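Local coordinates for protein aldehyde dehydrogenase (Burkholderia cenocepacia, PDB 4O6R) that probably oxidises aldehydes to carboxylic acids with NAD(P)+ as the coenzyme, at residues 134-139 against 482-488; 189-193 against 206-210; 256-260 against 386-391; 288-292 against 447-451. All coordinates share one frame; numbering follows the deposited sequence.

Contact 1 (134-139 against 482-488). With NO3 (nitrate ion), chain I.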
loop_
_atom_site.group_PDB
_atom_site.type_symbol
_atom_site.label_atom_id
_atom_site.label_comp_id
_atom_site.label_asym_id
_atom_site.label_seq_id
_atom_site.Cartn_x
_atom_site.Cartn_y
_atom_site.Cartn_z
ATOM N N VAL A 134 13.462 8.872 6.639
ATOM C CA VAL A 134 13.916 9.348 7.958
ATOM C C VAL A 134 15.055 10.340 7.832
ATOM O O VAL A 134 15.271 10.909 6.772
ATOM C CB VAL A 134 14.300 8.152 8.855
ATOM C CG1 VAL A 134 13.073 7.275 9.135
ATOM C CG2 VAL A 134 15.442 7.368 8.235
ATOM N N ASP A 135 15.756 10.615 8.923
ATOM C CA ASP A 135 16.837 11.597 8.869
ATOM C C ASP A 135 17.858 11.297 7.793
ATOM O O ASP A 135 18.097 10.135 7.428
ATOM C CB ASP A 135 17.544 11.718 10.219
ATOM C CG ASP A 135 16.662 12.328 11.297
ATOM O OD1 ASP A 135 15.550 12.820 10.985
ATOM O OD2 ASP A 135 17.091 12.358 12.462
ATOM N N THR A 136 18.462 12.355 7.283
ATOM C CA THR A 136 19.561 12.227 6.302
ATOM C C THR A 136 20.683 11.315 6.793
ATOM O O THR A 136 21.121 11.402 7.942
ATOM C CB THR A 136 20.109 13.616 5.926
ATOM O OG1 THR A 136 19.006 14.452 5.524
ATOM C CG2 THR A 136 21.096 13.528 4.756
ATOM N N GLY A 137 21.067 10.367 5.938
ATOM C CA GLY A 137 22.185 9.498 6.237
ATOM C C GLY A 137 21.808 8.199 6.919
ATOM O O GLY A 137 22.688 7.360 7.197
ATOM N N PHE A 138 20.512 8.030 7.199
ATOM C CA PHE A 138 19.995 6.781 7.762
ATOM C C PHE A 138 19.127 6.032 6.753
ATOM O O PHE A 138 18.349 6.647 6.016
ATOM C CB PHE A 138 19.162 7.058 9.007
ATOM C CG PHE A 138 19.942 7.593 10.153
ATOM C CD1 PHE A 138 20.157 8.960 10.283
ATOM C CD2 PHE A 138 20.445 6.747 11.119
ATOM C CE1 PHE A 138 20.863 9.454 11.357
ATOM C CE2 PHE A 138 21.149 7.242 12.188
ATOM C CZ PHE A 138 21.360 8.600 12.305
ATOM N N LEU A 139 19.271 4.711 6.727
ATOM C CA LEU A 139 18.391 3.832 6.009
ATOM C C LEU A 139 17.518 3.086 7.017
ATOM O O LEU A 139 18.036 2.461 7.932
ATOM C CB LEU A 139 19.196 2.805 5.253
ATOM C CG LEU A 139 18.379 1.726 4.561
ATOM C CD1 LEU A 139 17.509 2.354 3.479
ATOM C CD2 LEU A 139 19.288 0.669 3.981
ATOM N N VAL A 482 14.580 -1.991 10.996
ATOM C CA VAL A 482 16.044 -2.029 11.032
ATOM C C VAL A 482 16.542 -0.667 10.556
ATOM O O VAL A 482 16.104 -0.156 9.509
ATOM C CB VAL A 482 16.642 -3.130 10.135
ATOM C CG1 VAL A 482 18.165 -3.065 10.163
ATOM C CG2 VAL A 482 16.183 -4.527 10.581
ATOM N N TRP A 483 17.443 -0.093 11.326
ATOM C CA TRP A 483 18.043 1.216 11.015
ATOM C C TRP A 483 19.508 1.031 10.726
ATOM O O TRP A 483 20.226 0.435 11.560
ATOM C CB TRP A 483 17.969 2.170 12.202
ATOM C CG TRP A 483 16.623 2.687 12.550
ATOM C CD1 TRP A 483 15.612 1.995 13.152
ATOM C CD2 TRP A 483 16.148 4.028 12.383
ATOM N NE1 TRP A 483 14.533 2.822 13.364
ATOM C CE2 TRP A 483 14.818 4.066 12.873
ATOM C CE3 TRP A 483 16.698 5.183 11.823
ATOM C CZ2 TRP A 483 14.038 5.225 12.860
ATOM C CZ3 TRP A 483 15.919 6.357 11.806
ATOM C CH2 TRP A 483 14.581 6.352 12.321
ATOM N N VAL A 484 19.961 1.543 9.585
ATOM C CA VAL A 484 21.410 1.631 9.312
ATOM C C VAL A 484 21.881 3.085 9.314
ATOM O O VAL A 484 21.470 3.880 8.473
ATOM C CB VAL A 484 21.791 1.043 7.965
ATOM C CG1 VAL A 484 23.314 0.991 7.826
ATOM C CG2 VAL A 484 21.178 -0.357 7.800
ATOM N N ASN A 485 22.795 3.399 10.221
ATOM C CA ASN A 485 23.442 4.695 10.188
ATOM C C ASN A 485 24.566 4.700 9.156
ATOM O O ASN A 485 25.682 4.313 9.467
ATOM C CB ASN A 485 24.000 5.038 11.552
ATOM C CG ASN A 485 24.583 6.433 11.585
ATOM O OD1 ASN A 485 24.578 7.128 10.577
ATOM N ND2 ASN A 485 25.105 6.832 12.740
ATOM N N VAL A 486 24.263 5.149 7.948
ATOM C CA VAL A 486 25.209 5.117 6.824
ATOM C C VAL A 486 26.090 6.361 6.894
ATOM O O VAL A 486 27.318 6.264 6.881
ATOM C CB VAL A 486 24.475 5.078 5.480
ATOM C CG1 VAL A 486 25.452 5.157 4.318
ATOM C CG2 VAL A 486 23.576 3.838 5.380
ATOM N N ASP A 487 25.448 7.525 6.974
ATOM C CA ASP A 487 26.147 8.820 7.056
ATOM C C ASP A 487 25.454 9.834 7.955
ATOM O O ASP A 487 25.460 11.048 7.664
ATOM C CB ASP A 487 26.237 9.430 5.662
ATOM C CG ASP A 487 27.321 8.830 4.857
ATOM O OD1 ASP A 487 28.478 8.845 5.326
ATOM O OD2 ASP A 487 27.026 8.355 3.743
ATOM N N GLY A 488 24.897 9.355 9.064
ATOM C CA GLY A 488 24.097 10.190 9.922
ATOM C C GLY A 488 24.870 11.258 10.654
ATOM O O GLY A 488 24.302 12.283 11.018
HETATM N N NO3 I . 16.155 9.480 12.501
HETATM O O1 NO3 I . 17.224 9.083 12.043
HETATM O O2 NO3 I . 15.222 10.017 11.624
HETATM O O3 NO3 I . 15.886 9.410 13.879
HETATM O O HOH W 1 21.323 12.913 10.052
#
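G137 O is gripped by two backbone donors of the facing segment 482-488. D487 N lies 2.8 Å from G137 O on a lone pair, almost straight (N-H...O 172°), while V486 N, also 2.8 Å from G137 O, comes head-on to the carbonyl with a more bent angle (133°). L139 satisfies both its polar backbone atoms on V484: L139 N to V484 O is 2.9 Å and V484 N to L139 O is 2.7 Å. This antiparallel pairing of strands 138-153 and 477-485 belongs to the projecting oligomerisation arm of aldehyde dehydrogenases, and 482-484 also pair with a strand of the second subunit. N485 OD1 accepts from G488 N at 2.7 Å, an Asx motif that holds the amide over one face of the F138 ring, the planes 22° apart. Over the opposite face lies O1 of a nitrate, probably from the crystallisation liquor; its bond from D135 N is less sure. A water donates to T136 O and G488 O. Several polar ends serve other chains: T136 OG1 bonds A66 O of the fourth subunit, N485 ND2 bonds N445 O of the second subunit, D487 OD2 pairs with R432 of the third subunit, and D135 OD2 with R449 of the second subunit.

Contact 2 (189-193 against 206-210)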
loop_
_atom_site.group_PDB
_atom_site.type_symbol
_atom_site.label_atom_id
_atom_site.label_comp_id
_atom_site.label_asym_id
_atom_site.label_seq_id
_atom_site.Cartn_x
_atom_site.Cartn_y
_atom_site.Cartn_z
ATOM N N THR A 189 -10.700 -31.986 8.742
ATOM C CA THR A 189 -9.451 -31.351 9.093
ATOM C C THR A 189 -8.279 -32.330 9.086
ATOM O O THR A 189 -7.178 -32.015 8.641
ATOM C CB THR A 189 -9.571 -30.691 10.482
ATOM O OG1 THR A 189 -10.617 -29.729 10.439
ATOM C CG2 THR A 189 -8.276 -29.992 10.856
ATOM N N LEU A 190 -8.535 -33.529 9.584
ATOM C CA LEU A 190 -7.551 -34.591 9.547
ATOM C C LEU A 190 -7.238 -35.006 8.087
ATOM O O LEU A 190 -6.107 -35.329 7.768
ATOM C CB LEU A 190 -8.041 -35.768 10.396
ATOM C CG LEU A 190 -8.207 -35.450 11.880
ATOM C CD1 LEU A 190 -8.594 -36.701 12.643
ATOM C CD2 LEU A 190 -6.907 -34.922 12.464
ATOM N N ARG A 191 -8.232 -35.003 7.201
ATOM C CA ARG A 191 -7.968 -35.253 5.782
ATOM C C ARG A 191 -7.171 -34.121 5.130
ATOM O O ARG A 191 -6.275 -34.375 4.333
ATOM C CB ARG A 191 -9.276 -35.499 5.013
ATOM C CG ARG A 191 -9.131 -35.828 3.525
ATOM C CD ARG A 191 -8.221 -37.021 3.257
ATOM N NE ARG A 191 -8.126 -37.309 1.813
ATOM C CZ ARG A 191 -7.033 -37.699 1.162
ATOM N NH1 ARG A 191 -5.876 -37.898 1.802
ATOM N NH2 ARG A 191 -7.100 -37.905 -0.154
ATOM N N ILE A 192 -7.487 -32.869 5.486
ATOM C CA ILE A 192 -6.727 -31.733 4.984
ATOM C C ILE A 192 -5.247 -31.869 5.347
ATOM O O ILE A 192 -4.388 -31.674 4.494
ATOM C CB ILE A 192 -7.299 -30.401 5.508
ATOM C CG1 ILE A 192 -8.616 -30.097 4.817
ATOM C CG2 ILE A 192 -6.327 -29.229 5.330
ATOM C CD1 ILE A 192 -8.487 -29.881 3.309
ATOM N N VAL A 193 -4.929 -32.178 6.601
ATOM C CA VAL A 193 -3.520 -32.215 6.977
ATOM C C VAL A 193 -2.824 -33.386 6.328
ATOM O O VAL A 193 -1.617 -33.310 6.058
ATOM C CB VAL A 193 -3.286 -32.138 8.502
ATOM C CG1 VAL A 193 -3.625 -33.454 9.172
ATOM C CG2 VAL A 193 -1.849 -31.745 8.795
ATOM N N VAL A 206 2.436 -27.961 10.338
ATOM C CA VAL A 206 1.005 -27.963 10.680
ATOM C C VAL A 206 0.752 -29.152 11.594
ATOM O O VAL A 206 1.063 -30.305 11.230
ATOM C CB VAL A 206 0.107 -28.104 9.436
ATOM C CG1 VAL A 206 -1.373 -28.206 9.815
ATOM C CG2 VAL A 206 0.326 -26.917 8.524
ATOM N N ASN A 207 0.192 -28.868 12.766
ATOM C CA ASN A 207 -0.157 -29.893 13.723
ATOM C C ASN A 207 -1.627 -29.760 14.118
ATOM O O ASN A 207 -2.092 -28.663 14.461
ATOM C CB ASN A 207 0.738 -29.803 14.942
ATOM C CG ASN A 207 2.191 -29.701 14.568
ATOM O OD1 ASN A 207 2.872 -30.710 14.453
ATOM N ND2 ASN A 207 2.664 -28.486 14.327
ATOM N N ILE A 208 -2.353 -30.862 14.038
ATOM C CA ILE A 208 -3.783 -30.896 14.359
ATOM C C ILE A 208 -4.037 -31.678 15.646
ATOM O O ILE A 208 -3.652 -32.852 15.755
ATOM C CB ILE A 208 -4.607 -31.536 13.225
ATOM C CG1 ILE A 208 -4.193 -30.959 11.872
ATOM C CG2 ILE A 208 -6.098 -31.336 13.456
ATOM C CD1 ILE A 208 -4.481 -29.487 11.699
ATOM N N VAL A 209 -4.715 -31.039 16.598
ATOM C CA VAL A 209 -4.932 -31.638 17.921
ATOM C C VAL A 209 -6.401 -31.525 18.367
ATOM O O VAL A 209 -6.735 -30.754 19.248
ATOM C CB VAL A 209 -3.966 -31.052 18.947
ATOM C CG1 VAL A 209 -2.555 -31.550 18.658
ATOM C CG2 VAL A 209 -3.989 -29.545 18.920
ATOM N N PRO A 210 -7.298 -32.292 17.718
ATOM C CA PRO A 210 -8.677 -32.322 18.163
ATOM C C PRO A 210 -8.736 -32.823 19.615
ATOM O O PRO A 210 -8.014 -33.759 19.985
ATOM C CB PRO A 210 -9.342 -33.359 17.254
ATOM C CG PRO A 210 -8.370 -33.661 16.165
ATOM C CD PRO A 210 -7.009 -33.371 16.760
#
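I208 is the residue that most of the helix side chains meet, and every touch between 189-193 and 206-210 is apolar. Its two branches divide the work. The CG2 methyl of I208 points between two helix residues, 3.6 Å from T189 CG2 and 3.8 Å from L190 CD2, both pairs crossing at a slant. The other branch, I208 CG1, lies 3.7 Å from V193 CB, the two side chains running past one another in opposite senses. V193 has CG1 wedged between its own backbone N and carbonyl carbon (chi1 75°), which turns CG2 trans to the N and out to the strand, where V193 CG2 meets V206 CG1 at 3.7 Å. A looser touch comes at the P210 end of the strand segment: L190 CD2 is 4.2 Å from P210 CG.

Polar groups bond within their own element or to other parts of the chain: V193 N donates to T189 O along the helix, and N207, whose side chain leaves the strand on the other face, bonds V177 O and D16 N.

The helix and strand segments run nearly antiparallel, 154° between their directions and 9.3 Å apart at closest, being the helix and second strand of the beta-alpha-beta crossover 176-180, 187-199, 206-208 of the Rossmann-like coenzyme domain. L179 of strand 176-180 and T163 and M167 of helix 159-172 pack on this side, while helix 47-66 covers N207 and V209 on the far side.

Contact 3 (256-260 against 386-391)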
loop_
_atom_site.group_PDB
_atom_site.type_symbol
_atom_site.label_atom_id
_atom_site.label_comp_id
_atom_site.label_asym_id
_atom_site.label_seq_id
_atom_site.Cartn_x
_atom_site.Cartn_y
_atom_site.Cartn_z
ATOM N N LEU A 256 -16.451 -13.668 17.387
ATOM C CA LEU A 256 -17.288 -14.082 18.536
ATOM C C LEU A 256 -18.819 -13.982 18.371
ATOM O O LEU A 256 -19.540 -13.697 19.344
ATOM C CB LEU A 256 -16.908 -13.267 19.776
ATOM C CG LEU A 256 -15.451 -13.248 20.211
ATOM C CD1 LEU A 256 -15.352 -12.402 21.468
ATOM C CD2 LEU A 256 -14.950 -14.656 20.465
ATOM N N GLY A 257 -19.306 -14.260 17.169
ATOM C CA GLY A 257 -20.732 -14.328 16.928
ATOM C C GLY A 257 -21.354 -13.012 16.495
ATOM O O GLY A 257 -20.712 -11.935 16.501
ATOM N N GLY A 258 -22.628 -13.122 16.123
ATOM C CA GLY A 258 -23.333 -12.093 15.408
ATOM C C GLY A 258 -24.820 -12.235 15.634
ATOM O O GLY A 258 -25.321 -13.296 16.049
ATOM N N LYS A 259 -25.536 -11.172 15.383
ATOM C CA LYS A 259 -26.979 -11.242 15.330
ATOM C C LYS A 259 -27.358 -10.338 14.153
ATOM O O LYS A 259 -27.918 -9.247 14.323
ATOM C CB LYS A 259 -27.603 -10.777 16.641
ATOM C CG LYS A 259 -29.105 -11.034 16.752
ATOM C CD LYS A 259 -29.421 -12.487 17.077
ATOM C CE LYS A 259 -30.933 -12.755 16.977
ATOM N NZ LYS A 259 -31.305 -14.175 17.207
ATOM N N GLY A 260 -27.015 -10.829 12.965
ATOM C CA GLY A 260 -27.046 -10.028 11.750
ATOM C C GLY A 260 -28.419 -9.489 11.360
ATOM O O GLY A 260 -29.381 -10.268 11.241
ATOM N N VAL A 386 -35.247 -13.494 21.582
ATOM C CA VAL A 386 -34.888 -14.095 20.297
ATOM C C VAL A 386 -34.462 -13.057 19.268
ATOM O O VAL A 386 -33.977 -13.420 18.200
ATOM C CB VAL A 386 -35.948 -15.055 19.691
ATOM C CG1 VAL A 386 -36.179 -16.249 20.598
ATOM C CG2 VAL A 386 -37.234 -14.337 19.328
ATOM N N ALA A 387 -34.662 -11.783 19.596
ATOM C CA ALA A 387 -34.179 -10.667 18.806
ATOM C C ALA A 387 -32.819 -10.180 19.285
ATOM O O ALA A 387 -32.229 -9.353 18.620
ATOM C CB ALA A 387 -35.187 -9.520 18.872
ATOM N N GLN A 388 -32.328 -10.693 20.418
ATOM C CA GLN A 388 -31.067 -10.245 21.020
ATOM C C GLN A 388 -30.003 -11.331 21.067
ATOM O O GLN A 388 -28.825 -11.056 20.839
ATOM C CB GLN A 388 -31.289 -9.723 22.446
ATOM C CG GLN A 388 -32.035 -8.414 22.511
ATOM C CD GLN A 388 -31.176 -7.257 22.016
ATOM O OE1 GLN A 388 -29.980 -7.177 22.305
ATOM N NE2 GLN A 388 -31.766 -6.388 21.247
ATOM N N GLU A 389 -30.408 -12.562 21.347
ATOM C CA GLU A 389 -29.474 -13.629 21.641
ATOM C C GLU A 389 -29.239 -14.491 20.416
ATOM O O GLU A 389 -30.157 -14.719 19.630
ATOM C CB GLU A 389 -30.020 -14.476 22.801
ATOM C CG GLU A 389 -30.224 -13.654 24.057
ATOM C CD GLU A 389 -30.857 -14.421 25.214
ATOM O OE1 GLU A 389 -30.831 -15.662 25.210
ATOM O OE2 GLU A 389 -31.381 -13.760 26.140
ATOM N N GLU A 390 -28.015 -14.984 20.258
ATOM C CA GLU A 390 -27.659 -15.808 19.104
ATOM C C GLU A 390 -28.326 -17.177 19.267
ATOM O O GLU A 390 -28.126 -17.858 20.282
ATOM C CB GLU A 390 -26.108 -15.937 18.936
ATOM C CG GLU A 390 -25.673 -16.413 17.534
ATOM C CD GLU A 390 -24.174 -16.230 17.192
ATOM O OE1 GLU A 390 -23.359 -16.002 18.138
ATOM O OE2 GLU A 390 -23.806 -16.332 15.959
ATOM N N VAL A 391 -29.179 -17.548 18.319
ATOM C CA VAL A 391 -29.836 -18.869 18.330
ATOM C C VAL A 391 -28.999 -19.868 17.498
ATOM O O VAL A 391 -28.850 -21.028 17.832
ATOM C CB VAL A 391 -31.288 -18.746 17.824
ATOM C CG1 VAL A 391 -31.990 -20.098 17.781
ATOM C CG2 VAL A 391 -32.061 -17.795 18.710
HETATM O O HOH W 2 -29.573 -15.945 15.906
#
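K259 sends CG trans to its backbone N (chi1 -170°), bends once at the next bond (chi2 78°) and then runs straight, which carries its ammonium group to segment 386-391, the end of a weak short helix and the loop after it. E390 answers with a fully extended chain, its CG likewise trans to N (chi1 -162°), so its carboxylate reaches back alongside G258. Residues 256-259 belong to the Glu-Leu-Gly-Gly-Lys sequence characteristic of aldehyde dehydrogenases, a loop passing from strand 251-255 of the coenzyme-domain sheet to strand 261-264 of the catalytic-domain sheet; E390 lies in the equally familiar Glu-Val-Phe-Gly-Pro sequence, whose glutamate contacts the nicotinamide ribose in relatives.

The lysine ammonium takes two main-chain carbonyls, E389 O at 2.7 Å from K259 NZ and V386 O at 2.9 Å from K259 NZ. NZ lies in neither carbonyl plane: it is tilted from that of E389 and stands above that of V386. V386 O has a second donor in T397 OG1. The aliphatic part of the lysine follows the backbone of the same segment, with K259 CD 3.5 Å from E389 O. Three partners thus fix the end of a buried lysine, the third being a water that accepts from both K259 NZ and V391 N and so links the lysine to the amide of V391. Y416 packs on K259 and E390 alike.

On the carboxylate side the hold is slighter. G258 N gives E390 OE2 a weak hydrogen bond of 3.4 Å, and E390 CG lies 3.5 Å from G258 O. In one of the two modelled conformers of G257, E390 OE1 lies 3.3 Å from G257 CA.

Contact 4 (288-292 against 447-451). With NO3 (nitrate ion), chain N; NO3 (nitrate ion), chain F.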
loop_
_atom_site.group_PDB
_atom_site.type_symbol
_atom_site.label_atom_id
_atom_site.label_comp_id
_atom_site.label_asym_id
_atom_site.label_seq_id
_atom_site.Cartn_x
_atom_site.Cartn_y
_atom_site.Cartn_z
ATOM N N ALA A 288 -24.170 -20.198 11.196
ATOM C CA ALA A 288 -23.253 -19.280 10.580
ATOM C C ALA A 288 -23.260 -18.038 11.438
ATOM O O ALA A 288 -24.306 -17.480 11.716
ATOM C CB ALA A 288 -23.687 -18.947 9.148
ATOM N N CYS A 289 -22.092 -17.591 11.865
ATOM C CA CYS A 289 -22.051 -16.435 12.731
ATOM C C CYS A 289 -22.499 -15.170 11.981
ATOM O O CYS A 289 -22.879 -14.195 12.620
ATOM C CB CYS A 289 -20.664 -16.277 13.358
ATOM S SG CYS A 289 -20.098 -17.729 14.297
ATOM N N ILE A 290 -22.485 -15.198 10.641
ATOM C CA ILE A 290 -23.033 -14.090 9.836
ATOM C C ILE A 290 -24.440 -14.287 9.303
ATOM O O ILE A 290 -24.881 -13.540 8.409
ATOM C CB ILE A 290 -22.124 -13.766 8.625
ATOM C CG1 ILE A 290 -21.797 -15.027 7.814
ATOM C CG2 ILE A 290 -20.882 -13.064 9.147
ATOM C CD1 ILE A 290 -21.168 -14.733 6.443
ATOM N N ALA A 291 -25.146 -15.275 9.844
ATOM C CA ALA A 291 -26.513 -15.544 9.400
ATOM C C ALA A 291 -27.359 -14.306 9.519
ATOM O O ALA A 291 -27.227 -13.568 10.479
ATOM C CB ALA A 291 -27.124 -16.636 10.233
ATOM N N GLY A 292 -28.257 -14.102 8.548
ATOM C CA GLY A 292 -29.238 -13.034 8.605
ATOM C C GLY A 292 -30.359 -13.394 9.572
ATOM O O GLY A 292 -31.490 -13.670 9.141
ATOM N N TYR A 447 -26.236 -11.105 0.405
ATOM C CA TYR A 447 -25.928 -11.439 1.797
ATOM C C TYR A 447 -24.906 -12.559 1.848
ATOM O O TYR A 447 -24.875 -13.423 0.984
ATOM C CB TYR A 447 -27.180 -11.820 2.589
ATOM C CG TYR A 447 -27.187 -11.293 4.015
ATOM C CD1 TYR A 447 -27.669 -10.023 4.307
ATOM C CD2 TYR A 447 -26.738 -12.073 5.066
ATOM C CE1 TYR A 447 -27.690 -9.535 5.620
ATOM C CE2 TYR A 447 -26.758 -11.611 6.378
ATOM C CZ TYR A 447 -27.220 -10.342 6.656
ATOM O OH TYR A 447 -27.257 -9.921 7.955
ATOM N N LYS A 448 -24.088 -12.540 2.890
ATOM C CA LYS A 448 -23.054 -13.542 3.108
ATOM C C LYS A 448 -22.108 -13.706 1.916
ATOM O O LYS A 448 -21.743 -14.826 1.560
ATOM C CB LYS A 448 -23.641 -14.906 3.489
ATOM C CG LYS A 448 -24.614 -14.892 4.629
ATOM C CD LYS A 448 -24.683 -16.202 5.413
ATOM C CE LYS A 448 -25.038 -17.404 4.559
ATOM N NZ LYS A 448 -24.691 -18.636 5.341
ATOM N N ARG A 449 -21.743 -12.614 1.253
ATOM C CA ARG A 449 -20.704 -12.719 0.261
ATOM C C ARG A 449 -19.362 -12.722 0.993
ATOM O O ARG A 449 -19.066 -11.805 1.752
ATOM C CB ARG A 449 -20.735 -11.588 -0.769
ATOM C CG ARG A 449 -22.095 -11.373 -1.439
ATOM C CD ARG A 449 -22.546 -12.621 -2.167
ATOM N NE ARG A 449 -21.625 -13.008 -3.211
ATOM C CZ ARG A 449 -21.883 -13.937 -4.137
ATOM N NH1 ARG A 449 -23.034 -14.599 -4.133
ATOM N NH2 ARG A 449 -20.978 -14.216 -5.079
ATOM N N VAL A 450 -18.602 -13.778 0.729
ATOM C CA VAL A 450 -17.258 -13.942 1.303
ATOM C C VAL A 450 -16.266 -14.223 0.177
ATOM O O VAL A 450 -16.559 -14.964 -0.789
ATOM C CB VAL A 450 -17.216 -15.009 2.423
ATOM C CG1 VAL A 450 -18.079 -14.596 3.598
ATOM C CG2 VAL A 450 -17.664 -16.364 1.918
ATOM N N ASN A 451 -15.093 -13.590 0.268
ATOM C CA ASN A 451 -14.044 -13.728 -0.721
ATOM C C ASN A 451 -12.739 -13.728 0.050
ATOM O O ASN A 451 -12.600 -12.982 1.050
ATOM C CB ASN A 451 -14.115 -12.581 -1.740
ATOM C CG ASN A 451 -12.961 -12.558 -2.699
ATOM O OD1 ASN A 451 -11.869 -12.135 -2.362
ATOM N ND2 ASN A 451 -13.199 -12.974 -3.922
HETATM N N NO3 N . -18.165 -12.590 -4.058
HETATM O O1 NO3 N . -19.073 -11.923 -4.530
HETATM O O2 NO3 N . -16.884 -12.478 -4.603
HETATM O O3 NO3 N . -18.450 -13.437 -2.986
HETATM N N NO3 F . -21.235 -18.493 5.202
HETATM O O1 NO3 F . -20.023 -18.261 5.236
HETATM O O2 NO3 F . -21.834 -19.047 4.083
HETATM O O3 NO3 F . -22.046 -18.225 6.299
HETATM O O HOH W 3 -24.770 -10.947 9.151
#
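Y447 CE2 meets the backbone of I290 and G292: I290 O lies at the ring edge, 3.4 Å from Y447 CE2, and G292 CA is 3.6 Å from the same CE2. A water ties the pair further, donating to I290 O at 2.7 Å and to Y447 OH at 2.9 Å, while the hydroxyl also bonds A261 O. K448 follows, its chain laid slantwise across I290, with K448 CB 3.9 Å from I290 CD1. A bend at chi3 (-57°) then turns the amine toward A288, where K448 NZ donates to H283 ND1 and, at 2.8 Å, to O3 of a nitrate ion, probably from the crystallisation liquor; W279 offers a cation-pi partner. The wall that K448 packs on is a type I turn, A288 to A291, closed by A291 N on A288 O at 3.0 Å. It carries C289 of the family's cysteine signature, between helix 270-282 and strand 294-298 of the catalytic domain. R449 points away from the turn: its NE and NH2 both bond O1 of a second nitrate, probably of the same origin, and it packs on W483 of the second subunit. V450 comes back, and in one of its two conformers V450 CG1 lies 4.2 Å from I290 CD1; F456 touches both.

Contacts 2, 3 and 4 are buried in the body of the subunit, whereas contact 1 is partly buried on the projecting arm, its centre about 44 Å from that of the chain and three other subunits within reach. Contacts 1 and 2 reach the same sheet, but contact 1 is backbone pairing with ionic bonds to neighbouring chains, and contact 2 is wholly apolar packing inside one chain. Contacts 3 and 4 touch, with G260 C 3.6 Å from Y447 OH, and join chain segments at the border of the coenzyme and catalytic domains. Each uses a lysine, K259 on carbonyls, K448 on H283 and a nitrate probably from the crystallisation liquor. R449 carries contact 4 to the second subunit, which contact 1 also meets.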